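Local coordinates for Mll2253 protein (Mesorhizobium loti, PDB 3Q63) that is of unknown function but belongs to the AHA1 family of Hsp90 ATPase activator homologues and has a Bet v 1-like helix-grip fold, at residues I34-M39 / E136-R141. Residues are numbered along the deposited sequence; the frame is centred on the assembly and turned at random.
Sequences IEEWLM and EQLLDR
W37 and L138 bring the two backbones closest, their CA atoms 7.0 Å apart, where helix 31-37 meets the C-terminal end of the long helix 118-141. From 136-141 the whole contact comes from L138; both its methyls pack on E36, and CD2 alone also reaches W37. CD1 sits against the methylene chain of E36, 3.5 Å from its CG, and the two side chains run at about a right angle to each other. CD2 divides its contacts: it lies 3.8 Å from CB of E36 and 3.9 Å from CD1 of W37, meeting the indole at its edge, near the ring plane, and not over a face. With CG anti to the backbone N (chi1 172°), the isobutyl group of L138 is carried out toward 34-39. The W37 ring is held by other means: CG stands between the backbone N and the carbonyl carbon (chi1 58°), which sets one indole face against its own segment, with O of I34 and CB of L38 each 3.8 Å above the plane, offset toward the rim. NE1 is hydrogen-bonded to the carbonyl O of A27 in helix 21-29, fixing the ring's rotation. E36 turns its carboxylate away from L138; OE2 stays 6.0 Å from NH1 of R141, too far for a salt bridge, so any attraction is probably weak. An alanine in place of L138 would remove both methyls and would probably open a gap beside the indole edge, leaving the E36 methylenes without their apolar partner. K134 and L135, one turn earlier in the long helix, also touch W37. This apolar seam joins the long C-terminal helix to the pair of short helices that follows the first strand, a packing characteristic of the helix-grip fold of Bet v 1-like proteins.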
loop_
_atom_site.group_PDB
_atom_site.type_symbol
_atom_site.label_atom_id
_atom_site.label_comp_id
_atom_site.label_asym_id
_atom_site.label_seq_id
_atom_site.Cartn_x
_atom_site.Cartn_y
_atom_site.Cartn_z
ATOM N N ILE B 34 -5.108 7.141 12.720
ATOM C CA ILE B 34 -4.895 5.875 12.024
ATOM C C ILE B 34 -4.150 6.141 10.713
ATOM O O ILE B 34 -3.211 5.429 10.365
ATOM C CB ILE B 34 -6.233 5.183 11.713
ATOM C CG1 ILE B 34 -6.924 4.818 13.028
ATOM C CG2 ILE B 34 -5.994 3.933 10.836
ATOM C CD1 ILE B 34 -8.330 4.281 12.883
ATOM N N GLU B 35 -4.562 7.183 10.003
ATOM C CA GLU B 35 -3.936 7.530 8.737
ATOM C C GLU B 35 -2.451 7.867 8.883
ATOM O O GLU B 35 -1.678 7.723 7.935
ATOM C CB GLU B 35 -4.663 8.715 8.098
ATOM C CG GLU B 35 -4.097 9.109 6.743
ATOM C CD GLU B 35 -4.734 10.366 6.190
ATOM O OE1 GLU B 35 -5.976 10.408 6.090
ATOM O OE2 GLU B 35 -3.989 11.314 5.854
ATOM N N GLU B 36 -2.058 8.289 10.080
ATOM C CA GLU B 36 -0.680 8.672 10.363
ATOM C C GLU B 36 0.290 7.489 10.409
ATOM O O GLU B 36 1.434 7.610 9.980
ATOM C CB GLU B 36 -0.634 9.437 11.689
ATOM C CG GLU B 36 0.363 10.571 11.720
ATOM C CD GLU B 36 0.183 11.535 10.558
ATOM O OE1 GLU B 36 -0.919 12.110 10.414
ATOM O OE2 GLU B 36 1.147 11.704 9.778
ATOM N N TRP B 37 -0.154 6.351 10.935
ATOM C CA TRP B 37 0.713 5.181 11.010
ATOM C C TRP B 37 0.268 4.074 10.070
ATOM O O TRP B 37 1.053 3.196 9.713
ATOM C CB TRP B 37 0.782 4.630 12.438
ATOM C CG TRP B 37 -0.539 4.229 13.021
ATOM C CD1 TRP B 37 -1.417 5.036 13.691
ATOM C CD2 TRP B 37 -1.143 2.932 12.974
ATOM N NE1 TRP B 37 -2.529 4.322 14.063
ATOM C CE2 TRP B 37 -2.388 3.028 13.638
ATOM C CE3 TRP B 37 -0.756 1.698 12.435
ATOM C CZ2 TRP B 37 -3.249 1.940 13.776
ATOM C CZ3 TRP B 37 -1.619 0.608 12.574
ATOM C CH2 TRP B 37 -2.851 0.740 13.240
ATOM N N LEU B 38 -0.997 4.111 9.670
ATOM C CA LEU B 38 -1.523 3.104 8.763
ATOM C C LEU B 38 -1.718 3.763 7.400
ATOM O O LEU B 38 -0.777 3.846 6.612
ATOM C CB LEU B 38 -2.841 2.557 9.309
ATOM C CG LEU B 38 -3.383 1.325 8.597
ATOM C CD1 LEU B 38 -2.416 0.145 8.756
ATOM C CD2 LEU B 38 -4.731 0.986 9.180
HETATM N N MSE B 39 -2.935 4.231 7.128
HETATM C CA MSE B 39 -3.241 4.926 5.878
HETATM C C MSE B 39 -4.679 5.433 5.881
HETATM O O MSE B 39 -5.431 5.197 6.828
HETATM C CB MSE B 39 -3.008 4.011 4.665
HETATM C CG MSE B 39 -4.011 2.878 4.516
HETATM SE SE MSE B 39 -3.472 1.544 3.194
HETATM C CE MSE B 39 -2.449 0.353 4.332
ATOM N N GLU B 136 4.462 3.807 17.030
ATOM C CA GLU B 136 5.266 4.238 18.166
ATOM C C GLU B 136 5.891 5.601 17.916
ATOM O O GLU B 136 6.053 6.403 18.840
ATOM C CB GLU B 136 6.350 3.210 18.466
ATOM C CG GLU B 136 5.804 1.961 19.115
ATOM C CD GLU B 136 6.886 0.979 19.487
ATOM O OE1 GLU B 136 7.427 0.316 18.578
ATOM O OE2 GLU B 136 7.208 0.884 20.691
ATOM N N GLN B 137 6.232 5.857 16.660
ATOM C CA GLN B 137 6.821 7.133 16.265
ATOM C C GLN B 137 5.787 8.240 16.474
ATOM O O GLN B 137 6.103 9.312 16.987
ATOM C CB GLN B 137 7.244 7.074 14.793
ATOM C CG GLN B 137 7.595 8.427 14.192
ATOM C CD GLN B 137 7.975 8.336 12.720
ATOM O OE1 GLN B 137 7.241 7.766 11.904
ATOM N NE2 GLN B 137 9.123 8.909 12.371
ATOM N N LEU B 138 4.552 7.964 16.069
ATOM C CA LEU B 138 3.461 8.920 16.218
ATOM C C LEU B 138 3.222 9.251 17.691
ATOM O O LEU B 138 3.134 10.421 18.062
ATOM C CB LEU B 138 2.179 8.355 15.605
ATOM C CG LEU B 138 0.896 9.152 15.846
ATOM C CD1 LEU B 138 0.997 10.489 15.144
ATOM C CD2 LEU B 138 -0.311 8.365 15.343
ATOM N N LEU B 139 3.117 8.216 18.523
ATOM C CA LEU B 139 2.885 8.395 19.951
ATOM C C LEU B 139 3.987 9.226 20.616
ATOM O O LEU B 139 3.721 9.968 21.566
ATOM C CB LEU B 139 2.753 7.028 20.640
ATOM C CG LEU B 139 1.502 6.211 20.259
ATOM C CD1 LEU B 139 1.492 4.860 20.983
ATOM C CD2 LEU B 139 0.259 7.010 20.638
ATOM N N ASP B 140 5.216 9.110 20.114
ATOM C CA ASP B 140 6.338 9.873 20.658
ATOM C C ASP B 140 6.358 11.332 20.202
ATOM O O ASP B 140 6.644 12.225 20.997
ATOM C CB ASP B 140 7.681 9.233 20.286
ATOM C CG ASP B 140 7.972 7.973 21.080
ATOM O OD1 ASP B 140 7.411 7.817 22.192
ATOM O OD2 ASP B 140 8.777 7.141 20.600
ATOM N N ARG B 141 6.061 11.584 18.930
ATOM C CA ARG B 141 6.080 12.959 18.451
ATOM C C ARG B 141 4.871 13.755 18.921
ATOM O O ARG B 141 4.864 14.980 18.839
ATOM C CB ARG B 141 6.153 13.013 16.927
ATOM C CG ARG B 141 4.858 12.674 16.223
ATOM C CD ARG B 141 4.886 13.206 14.800
ATOM N NE ARG B 141 6.113 12.838 14.093
ATOM C CZ ARG B 141 6.377 11.621 13.623
ATOM N NH1 ARG B 141 5.498 10.639 13.783
ATOM N NH2 ARG B 141 7.519 11.389 12.983
#